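Side-chain contacts in putative large adhesion protein (Lap) involved in biofilm formation (Marinobacter hydrocarbonoclasticus ATCC 49840, PDB 6M8M), which probably anchors its bacterium during biofilm formation, as an RTX adhesin whose calcium-bound PA14 domain binds sugars such as glucose: residues S163-T168 / I190-Q195; H173-V178 / E200-Q205. All coordinates share one frame; numbering follows the deposited sequence.

Contact 1: residues S163-T168 / I190-Q195; sequences SEFTLT and IELREQ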
ATOM      1  N   SER A 163       9.840  -9.992  -6.907  0.54  6.79           N
ATOM      2  CA  SER A 163      10.056 -11.054  -7.879  0.54  7.56           C
ATOM      3  C   SER A 163       9.342 -10.754  -9.194  0.54  7.35           C
ATOM      4  O   SER A 163       8.268 -10.147  -9.214  0.54  8.25           O
ATOM      5  CB  SER A 163       9.585 -12.405  -7.342  0.54 10.41           C
ATOM      6  OG  SER A 163       8.272 -12.348  -6.825  0.54 10.32           O
ATOM      7  N   GLU A 164       9.942 -11.190 -10.300  1.00  6.99           N
ATOM      8  CA  GLU A 164       9.242 -11.165 -11.572  1.00  7.24           C
ATOM      9  C   GLU A 164       8.013 -12.053 -11.477  1.00  7.21           C
ATOM     10  O   GLU A 164       8.040 -13.106 -10.829  1.00  8.72           O
ATOM     11  CB  GLU A 164      10.165 -11.618 -12.701  1.00  8.39           C
ATOM     12  CG  GLU A 164      11.310 -10.645 -12.955  1.00  9.98           C
ATOM     13  CD  GLU A 164      12.276 -11.091 -14.036  1.00 11.09           C
ATOM     14  OE1 GLU A 164      12.946 -10.230 -14.632  1.00 12.89           O
ATOM     15  OE2 GLU A 164      12.380 -12.304 -14.280  1.00 13.63           O
ATOM     16  N   PHE A 165       6.921 -11.612 -12.087  1.00  6.92           N
ATOM     17  CA  PHE A 165       5.701 -12.401 -12.129  1.00  6.57           C
ATOM     18  C   PHE A 165       5.134 -12.318 -13.534  1.00  5.56           C
ATOM     19  O   PHE A 165       5.219 -11.276 -14.186  1.00  6.25           O
ATOM     20  CB  PHE A 165       4.675 -11.956 -11.068  1.00  7.89           C
ATOM     21  CG  PHE A 165       4.216 -10.537 -11.197  1.00  7.12           C
ATOM     22  CD1 PHE A 165       4.942  -9.503 -10.627  1.00  6.55           C
ATOM     23  CD2 PHE A 165       3.029 -10.228 -11.837  1.00  7.65           C
ATOM     24  CE1 PHE A 165       4.515  -8.203 -10.728  1.00  7.16           C
ATOM     25  CE2 PHE A 165       2.600  -8.910 -11.931  1.00  7.73           C
ATOM     26  CZ  PHE A 165       3.341  -7.906 -11.372  1.00  7.81           C
ATOM     27  N   THR A 166       4.552 -13.413 -13.988  1.00  6.55           N
ATOM     28  CA  THR A 166       3.903 -13.468 -15.297  1.00  6.80           C
ATOM     29  C   THR A 166       2.413 -13.608 -15.071  1.00  6.43           C
ATOM     30  O   THR A 166       1.969 -14.453 -14.293  1.00  8.08           O
ATOM     31  CB  THR A 166       4.473 -14.625 -16.116  1.00  6.99           C
ATOM     32  OG1 THR A 166       5.872 -14.373 -16.329  1.00  8.05           O
ATOM     33  CG2 THR A 166       3.774 -14.762 -17.445  1.00  7.97           C
ATOM     34  N   LEU A 167       1.640 -12.760 -15.720  1.00  6.76           N
ATOM     35  CA  LEU A 167       0.195 -12.818 -15.535  1.00  7.26           C
ATOM     36  C   LEU A 167      -0.316 -14.182 -15.975  1.00  7.49           C
ATOM     37  O   LEU A 167       0.138 -14.740 -16.971  1.00  8.74           O
ATOM     38  CB  LEU A 167      -0.478 -11.700 -16.315  1.00  8.37           C
ATOM     39  CG  LEU A 167      -0.018 -10.286 -15.955  1.00  8.87           C
ATOM     40  CD1 LEU A 167      -0.710  -9.255 -16.846  1.00 11.18           C
ATOM     41  CD2 LEU A 167      -0.269  -9.964 -14.500  1.00 11.61           C
ATOM     42  N   THR A 168      -1.245 -14.729 -15.197  1.00  9.77           N
ATOM     43  CA  THR A 168      -1.721 -16.097 -15.378  1.00 12.72           C
ATOM     44  C   THR A 168      -3.241 -16.116 -15.375  1.00 15.16           C
ATOM     45  O   THR A 168      -3.878 -15.443 -14.558  1.00 19.38           O
ATOM     46  CB  THR A 168      -1.160 -16.994 -14.253  1.00 16.41           C
ATOM     47  OG1 THR A 168       0.277 -16.972 -14.292  1.00 23.08           O
ATOM     48  CG2 THR A 168      -1.627 -18.427 -14.408  1.00 25.30           C
ATOM     49  N   ILE A 190       5.865   2.810  -4.644  1.00  5.03           N
ATOM     50  CA  ILE A 190       5.801   1.583  -5.419  1.00  4.82           C
ATOM     51  C   ILE A 190       6.053   1.917  -6.882  1.00  5.12           C
ATOM     52  O   ILE A 190       5.401   2.806  -7.446  1.00  6.10           O
ATOM     53  CB  ILE A 190       4.447   0.874  -5.243  1.00  5.06           C
ATOM     54  CG1 ILE A 190       4.209   0.585  -3.765  1.00  5.32           C
ATOM     55  CG2 ILE A 190       4.393  -0.394  -6.075  1.00  5.50           C
ATOM     56  CD1 ILE A 190       2.910  -0.105  -3.447  1.00  6.61           C
ATOM     57  N   GLU A 191       6.991   1.191  -7.483  1.00  4.93           N
ATOM     58  CA  GLU A 191       7.268   1.251  -8.905  1.00  5.27           C
ATOM     59  C   GLU A 191       6.958  -0.093  -9.544  1.00  4.82           C
ATOM     60  O   GLU A 191       7.082  -1.142  -8.913  1.00  5.26           O
ATOM     61  CB  GLU A 191       8.740   1.563  -9.165  1.00  6.59           C
ATOM     62  CG  GLU A 191       9.233   2.901  -8.684  1.00  8.48           C
ATOM     63  CD  GLU A 191      10.737   2.923  -8.545  1.00 10.82           C
ATOM     64  OE1 GLU A 191      11.393   3.662  -9.316  1.00 15.34           O
ATOM     65  OE2 GLU A 191      11.262   2.177  -7.697  1.00 11.88           O
ATOM     66  N   LEU A 192       6.592  -0.059 -10.817  1.00  5.48           N
ATOM     67  CA  LEU A 192       6.306  -1.253 -11.608  1.00  4.61           C
ATOM     68  C   LEU A 192       7.037  -1.136 -12.933  1.00  5.32           C
ATOM     69  O   LEU A 192       7.083  -0.054 -13.527  1.00  6.30           O
ATOM     70  CB  LEU A 192       4.801  -1.343 -11.842  1.00  6.39           C
ATOM     71  CG  LEU A 192       4.324  -2.528 -12.680  1.00  7.72           C
ATOM     72  CD1 LEU A 192       4.586  -3.845 -12.004  1.00  8.49           C
ATOM     73  CD2 LEU A 192       2.823  -2.405 -12.955  1.00 10.92           C
ATOM     74  N   ARG A 193       7.602  -2.244 -13.395  1.00  5.03           N
ATOM     75  CA  ARG A 193       8.148  -2.306 -14.740  1.00  5.72           C
ATOM     76  C   ARG A 193       7.734  -3.603 -15.406  1.00  5.14           C
ATOM     77  O   ARG A 193       7.416  -4.599 -14.754  1.00  5.78           O
ATOM     78  CB  ARG A 193       9.667  -2.213 -14.751  1.00  6.27           C
ATOM     79  CG  ARG A 193      10.382  -3.394 -14.158  1.00  6.37           C
ATOM     80  CD  ARG A 193      11.856  -3.122 -14.239  1.00  6.77           C
ATOM     81  NE  ARG A 193      12.649  -4.102 -13.539  1.00  6.64           N
ATOM     82  CZ  ARG A 193      13.981  -4.097 -13.521  1.00  8.42           C
ATOM     83  NH1 ARG A 193      14.654  -3.172 -14.200  1.00 10.42           N
ATOM     84  NH2 ARG A 193      14.632  -5.011 -12.841  1.00  8.55           N
ATOM     85  N   GLU A 194       7.774  -3.594 -16.730  1.00  5.40           N
ATOM     86  CA  GLU A 194       7.814  -4.821 -17.499  1.00  6.18           C
ATOM     87  C   GLU A 194       9.253  -5.300 -17.537  1.00  5.66           C
ATOM     88  O   GLU A 194      10.190  -4.498 -17.532  1.00  7.12           O
ATOM     89  CB  GLU A 194       7.303  -4.566 -18.912  1.00  6.58           C
ATOM     90  CG  GLU A 194       7.163  -5.829 -19.731  1.00  8.91           C
ATOM     91  CD  GLU A 194       6.420  -5.625 -21.048  1.00 13.93           C
ATOM     92  OE1 GLU A 194       6.072  -4.472 -21.377  1.00 17.09           O
ATOM     93  OE2 GLU A 194       6.172  -6.623 -21.759  1.00 12.66           O
ATOM     94  N   GLN A 195       9.439  -6.615 -17.522  1.00  5.78           N
ATOM     95  CA  GLN A 195      10.764  -7.196 -17.685  1.00  6.53           C
ATOM     96  C   GLN A 195      11.440  -6.616 -18.923  1.00  6.69           C
ATOM     97  O   GLN A 195      10.847  -6.555 -20.004  1.00  6.62           O
ATOM     98  CB  GLN A 195      10.608  -8.707 -17.828  1.00  6.37           C
ATOM     99  CG  GLN A 195      11.904  -9.490 -17.992  1.00  7.23           C
ATOM    100  CD  GLN A 195      11.623 -10.953 -18.218  1.00  7.83           C
ATOM    101  OE1 GLN A 195      12.032 -11.819 -17.443  1.00 10.05           O
ATOM    102  NE2 GLN A 195      10.906 -11.242 -19.278  1.00  7.07           N
TER
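The carboxylate of Glu164 meets the amide of Gln195 at the exposed end of the contact. The nearest modelled atoms are Glu164 OE2 and Gln195 OE1, 3.2 Å apart; the amide may well be turned over, so this distance establishes proximity rather than a particular bond. The setting is the five-stranded antiparallel sheet of the PA14 domain. Strands 158-166 and 186-194 both pair with strand 128-136, which runs between them, and the two segments therefore meet through side chains alone, across an intervening strand. Consistent with this, the closest pair of CA atoms, Glu164 CA and Gln195 CA, is 7.4 Å apart, and just 131 Å² is buried.

Both polar side chains reach out in extended form. Glu164 has its CG opposite the carbonyl carbon (chi1 -67°), and the extended chain beyond it carries the carboxylate to Gln195, whose own chain it crosses at about a right angle. The two flat end groups are steeply inclined to each other, at 76°. Glu164 OE1 also lies 5.8 Å from Arg193 NH2, too far for a salt bridge, though the opposite charges may attract weakly. Arg193 NH2 itself is hydrogen-bonded to Gln130 OE1 on the middle strand.

The second part of the contact is apolar and buried. Phe165 and Leu192 approach each other on the face of the sheet that carries Tyr129 and Phe131, with Tyr129 beside Phe165 and Phe131 beside Leu192. Leu192 sends its CG away from its own backbone N (chi1 179°), which brings one methyl obliquely to the far end of the ring. The ring's edge is lined in plane by Ser163 O near CD1 and by Leu167 CD2 near CE2. Across the segments the closest apolar approach is Phe165 CZ to Leu192 CD1, 4.3 Å.

Contact 2: residues H173-V178 / E200-Q205; sequences HSVEIV and EIFGSQ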
ATOM      1  N   HIS A 173      -6.730  -9.328 -13.367  1.00 12.02           N
ATOM      2  CA  HIS A 173      -5.533  -9.656 -12.601  1.00 10.62           C
ATOM      3  C   HIS A 173      -5.542  -8.799 -11.347  1.00  8.84           C
ATOM      4  O   HIS A 173      -5.165  -7.626 -11.371  1.00  9.42           O
ATOM      5  CB  HIS A 173      -4.300  -9.430 -13.455  1.00 10.79           C
ATOM      6  CG  HIS A 173      -4.276 -10.294 -14.672  1.00 11.63           C
ATOM      7  ND1 HIS A 173      -4.155 -11.660 -14.593  1.00 12.60           N
ATOM      8  CD2 HIS A 173      -4.395  -9.998 -15.988  1.00 14.93           C
ATOM      9  CE1 HIS A 173      -4.184 -12.174 -15.812  1.00 12.52           C
ATOM     10  NE2 HIS A 173      -4.323 -11.186 -16.674  1.00 14.73           N
ATOM     11  N   SER A 174      -5.959  -9.397 -10.249  1.00  7.67           N
ATOM     12  CA  SER A 174      -6.107  -8.657  -9.014  1.00  8.46           C
ATOM     13  C   SER A 174      -4.748  -8.284  -8.447  1.00  6.86           C
ATOM     14  O   SER A 174      -3.768  -9.025  -8.574  1.00  9.83           O
ATOM     15  CB  SER A 174      -6.851  -9.514  -7.997  1.00 11.27           C
ATOM     16  OG  SER A 174      -6.055 -10.633  -7.624  1.00 15.53           O
ATOM     17  N   VAL A 175      -4.686  -7.114  -7.834  1.00  6.41           N
ATOM     18  CA  VAL A 175      -3.535  -6.681  -7.058  1.00  6.52           C
ATOM     19  C   VAL A 175      -4.030  -6.212  -5.699  1.00  6.14           C
ATOM     20  O   VAL A 175      -5.045  -5.513  -5.601  1.00  6.86           O
ATOM     21  CB  VAL A 175      -2.713  -5.607  -7.804  1.00  7.69           C
ATOM     22  CG1 VAL A 175      -3.537  -4.358  -8.137  1.00  9.55           C
ATOM     23  CG2 VAL A 175      -1.468  -5.248  -7.005  1.00  8.72           C
ATOM     24  N   GLU A 176      -3.348  -6.663  -4.650  1.00  5.98           N
ATOM     25  CA  GLU A 176      -3.669  -6.293  -3.279  1.00  6.87           C
ATOM     26  C   GLU A 176      -2.380  -5.930  -2.579  1.00  5.98           C
ATOM     27  O   GLU A 176      -1.432  -6.725  -2.569  1.00  7.06           O
ATOM     28  CB  GLU A 176      -4.366  -7.419  -2.528  1.00  9.51           C
ATOM     29  CG  GLU A 176      -4.612  -7.078  -1.065  1.00 13.42           C
ATOM     30  CD  GLU A 176      -5.526  -8.055  -0.356  1.00 22.74           C
ATOM     31  OE1 GLU A 176      -6.494  -8.535  -0.983  1.00 29.76           O
ATOM     32  OE2 GLU A 176      -5.278  -8.332   0.841  1.00 29.44           O
ATOM     33  N   ILE A 177      -2.342  -4.734  -2.012  1.00  6.15           N
ATOM     34  CA  ILE A 177      -1.184  -4.215  -1.296  1.00  5.76           C
ATOM     35  C   ILE A 177      -1.611  -3.920   0.122  1.00  4.89           C
ATOM     36  O   ILE A 177      -2.627  -3.241   0.332  1.00  5.51           O
ATOM     37  CB  ILE A 177      -0.670  -2.927  -1.960  1.00  6.27           C
ATOM     38  CG1 ILE A 177      -0.254  -3.211  -3.404  1.00  8.08           C
ATOM     39  CG2 ILE A 177       0.462  -2.305  -1.158  1.00  8.43           C
ATOM     40  CD1 ILE A 177      -0.291  -2.008  -4.285  1.00 10.74           C
ATOM     41  N   VAL A 178      -0.838  -4.395   1.089  1.00  4.22           N
ATOM     42  CA  VAL A 178      -0.989  -3.939   2.467  1.00  4.43           C
ATOM     43  C   VAL A 178       0.341  -3.332   2.894  1.00  4.44           C
ATOM     44  O   VAL A 178       1.412  -3.785   2.471  1.00  5.33           O
ATOM     45  CB  VAL A 178      -1.466  -5.030   3.443  1.00  5.80           C
ATOM     46  CG1 VAL A 178      -2.817  -5.590   3.010  1.00  7.70           C
ATOM     47  CG2 VAL A 178      -0.436  -6.115   3.590  1.00  8.42           C
ATOM     48  N   GLU A 200       8.350   2.644 -13.526  1.00  7.35           N
ATOM     49  CA  GLU A 200       7.430   3.767 -13.494  1.00  8.51           C
ATOM     50  C   GLU A 200       6.735   3.760 -12.137  1.00  7.79           C
ATOM     51  O   GLU A 200       6.473   2.693 -11.582  1.00  7.55           O
ATOM     52  CB  GLU A 200       6.356   3.602 -14.601  1.00 10.43           C
ATOM     53  CG  GLU A 200       6.925   3.547 -16.022  1.00 14.06           C
ATOM     54  CD  GLU A 200       5.928   3.057 -17.074  1.00 20.92           C
ATOM     55  OE1 GLU A 200       6.325   2.960 -18.256  1.00 26.03           O
ATOM     56  OE2 GLU A 200       4.762   2.752 -16.746  1.00 19.33           O
ATOM     57  N   ILE A 201       6.395   4.942 -11.615  1.00  7.84           N
ATOM     58  CA  ILE A 201       5.597   4.987 -10.391  1.00  6.37           C
ATOM     59  C   ILE A 201       4.260   4.304 -10.639  1.00  6.98           C
ATOM     60  O   ILE A 201       3.541   4.622 -11.594  1.00  8.20           O
ATOM     61  CB  ILE A 201       5.401   6.433  -9.907  1.00  7.86           C
ATOM     62  CG1 ILE A 201       6.731   7.092  -9.563  1.00 11.35           C
ATOM     63  CG2 ILE A 201       4.454   6.459  -8.694  1.00  9.43           C
ATOM     64  CD1 ILE A 201       7.424   6.510  -8.351  1.00 12.79           C
ATOM     65  N   PHE A 202       3.906   3.375  -9.761  1.00  6.28           N
ATOM     66  CA  PHE A 202       2.681   2.604  -9.898  1.00  7.17           C
ATOM     67  C   PHE A 202       1.470   3.445  -9.550  1.00  6.95           C
ATOM     68  O   PHE A 202       1.481   4.244  -8.617  1.00  7.68           O
ATOM     69  CB  PHE A 202       2.780   1.409  -8.951  1.00  6.75           C
ATOM     70  CG  PHE A 202       1.639   0.447  -8.999  1.00  6.56           C
ATOM     71  CD1 PHE A 202       1.323  -0.225 -10.158  1.00  7.78           C
ATOM     72  CD2 PHE A 202       0.927   0.146  -7.848  1.00  7.78           C
ATOM     73  CE1 PHE A 202       0.295  -1.143 -10.183  1.00  7.91           C
ATOM     74  CE2 PHE A 202      -0.091  -0.760  -7.866  1.00  9.19           C
ATOM     75  CZ  PHE A 202      -0.404  -1.415  -9.017  1.00  8.45           C
ATOM     76  N   GLY A 203       0.411   3.274 -10.321  1.00  8.51           N
ATOM     77  CA  GLY A 203      -0.794   4.039 -10.088  1.00  9.27           C
ATOM     78  C   GLY A 203      -1.807   3.897 -11.190  1.00  8.98           C
ATOM     79  O   GLY A 203      -1.965   2.822 -11.771  1.00  8.51           O
ATOM     80  N   SER A 204      -2.489   5.008 -11.483  0.54  8.52           N
ATOM     81  CA  SER A 204      -3.585   5.004 -12.448  0.54  8.64           C
ATOM     82  C   SER A 204      -3.161   4.495 -13.818  0.54 10.50           C
ATOM     83  O   SER A 204      -3.990   3.948 -14.554  0.54 12.41           O
ATOM     84  CB  SER A 204      -4.147   6.416 -12.588  0.54 12.20           C
ATOM     85  OG  SER A 204      -4.834   6.792 -11.416  0.54 10.83           O
ATOM     86  N   GLN A 205      -1.901   4.698 -14.199  1.00 10.51           N
ATOM     87  CA  GLN A 205      -1.416   4.198 -15.484  1.00 13.21           C
ATOM     88  C   GLN A 205      -1.500   2.682 -15.587  1.00 11.06           C
ATOM     89  O   GLN A 205      -1.520   2.149 -16.708  1.00 14.66           O
ATOM     90  CB  GLN A 205       0.035   4.664 -15.663  1.00 17.46           C
TER
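Phe202 is met by Val175 and Ile177 from across the interior of the PA14 beta-sandwich. Strand 174-181 belongs to the larger antiparallel sheet, whereas Phe202 lies in segment 200-205, whose strand 200-201 belongs to the smaller one. The nearest CA atoms, Val175 CA and Gly203 CA, stand 11.5 Å apart, a gap bridged by side chains.

The aliphatic-aromatic contacts come first. Ile177 CD1 lies 3.8 Å from Phe202 CE2, approaching the ring obliquely. The side chains of Ile177 and Phe202 run antiparallel alongside one another, each CB directed toward the other segment. Val175 makes a looser touch, its CG1 lying 4.4 Å from Phe202 CZ, near the ring plane and at the ring's edge. Phe202 holds its CG opposite the backbone N (chi1 -177°), which directs the ring into the space between the sheets.

Aromatic packing comes next: Phe202 and Phe131 form an edge-to-face pair. Leu38 and Leu122 from the larger sheet, with Ile190 and Leu192 from the smaller, add further apolar neighbours.

A polar partner of this strand lies on its other side: Glu176, which alternates with Val175 and Ile177, forms a salt bridge with Lys61. Farther along the same strand, Asp181 binds a calcium ion beside the glucose pocket.

All three touching residues are buried and meet through carbon alone, so cohesion here probably rests on dispersion and the burial of apolar surface, without directed bonds between the segments.

Contact 2 is wholly buried and joins the two sheets of the sandwich; contact 1 stays within the smaller sheet and is mixed, with an exposed polar pair beside a buried apolar one. The difference follows from place: the centre of contact 1 lies about 16 Å from the centre of the chain, that of contact 2 about 9 Å. They are joined directly, because strands 186-194 and 200-201 are neighbours: Ile190 O and Phe202 N are 2.8 Å apart, and Leu192 N and Glu200 O 2.9 Å, both probable hydrogen bonds. Their segments alternate along the chain, and the contact centres lie about 10 Å apart. Leu192 is common to both apolar groups.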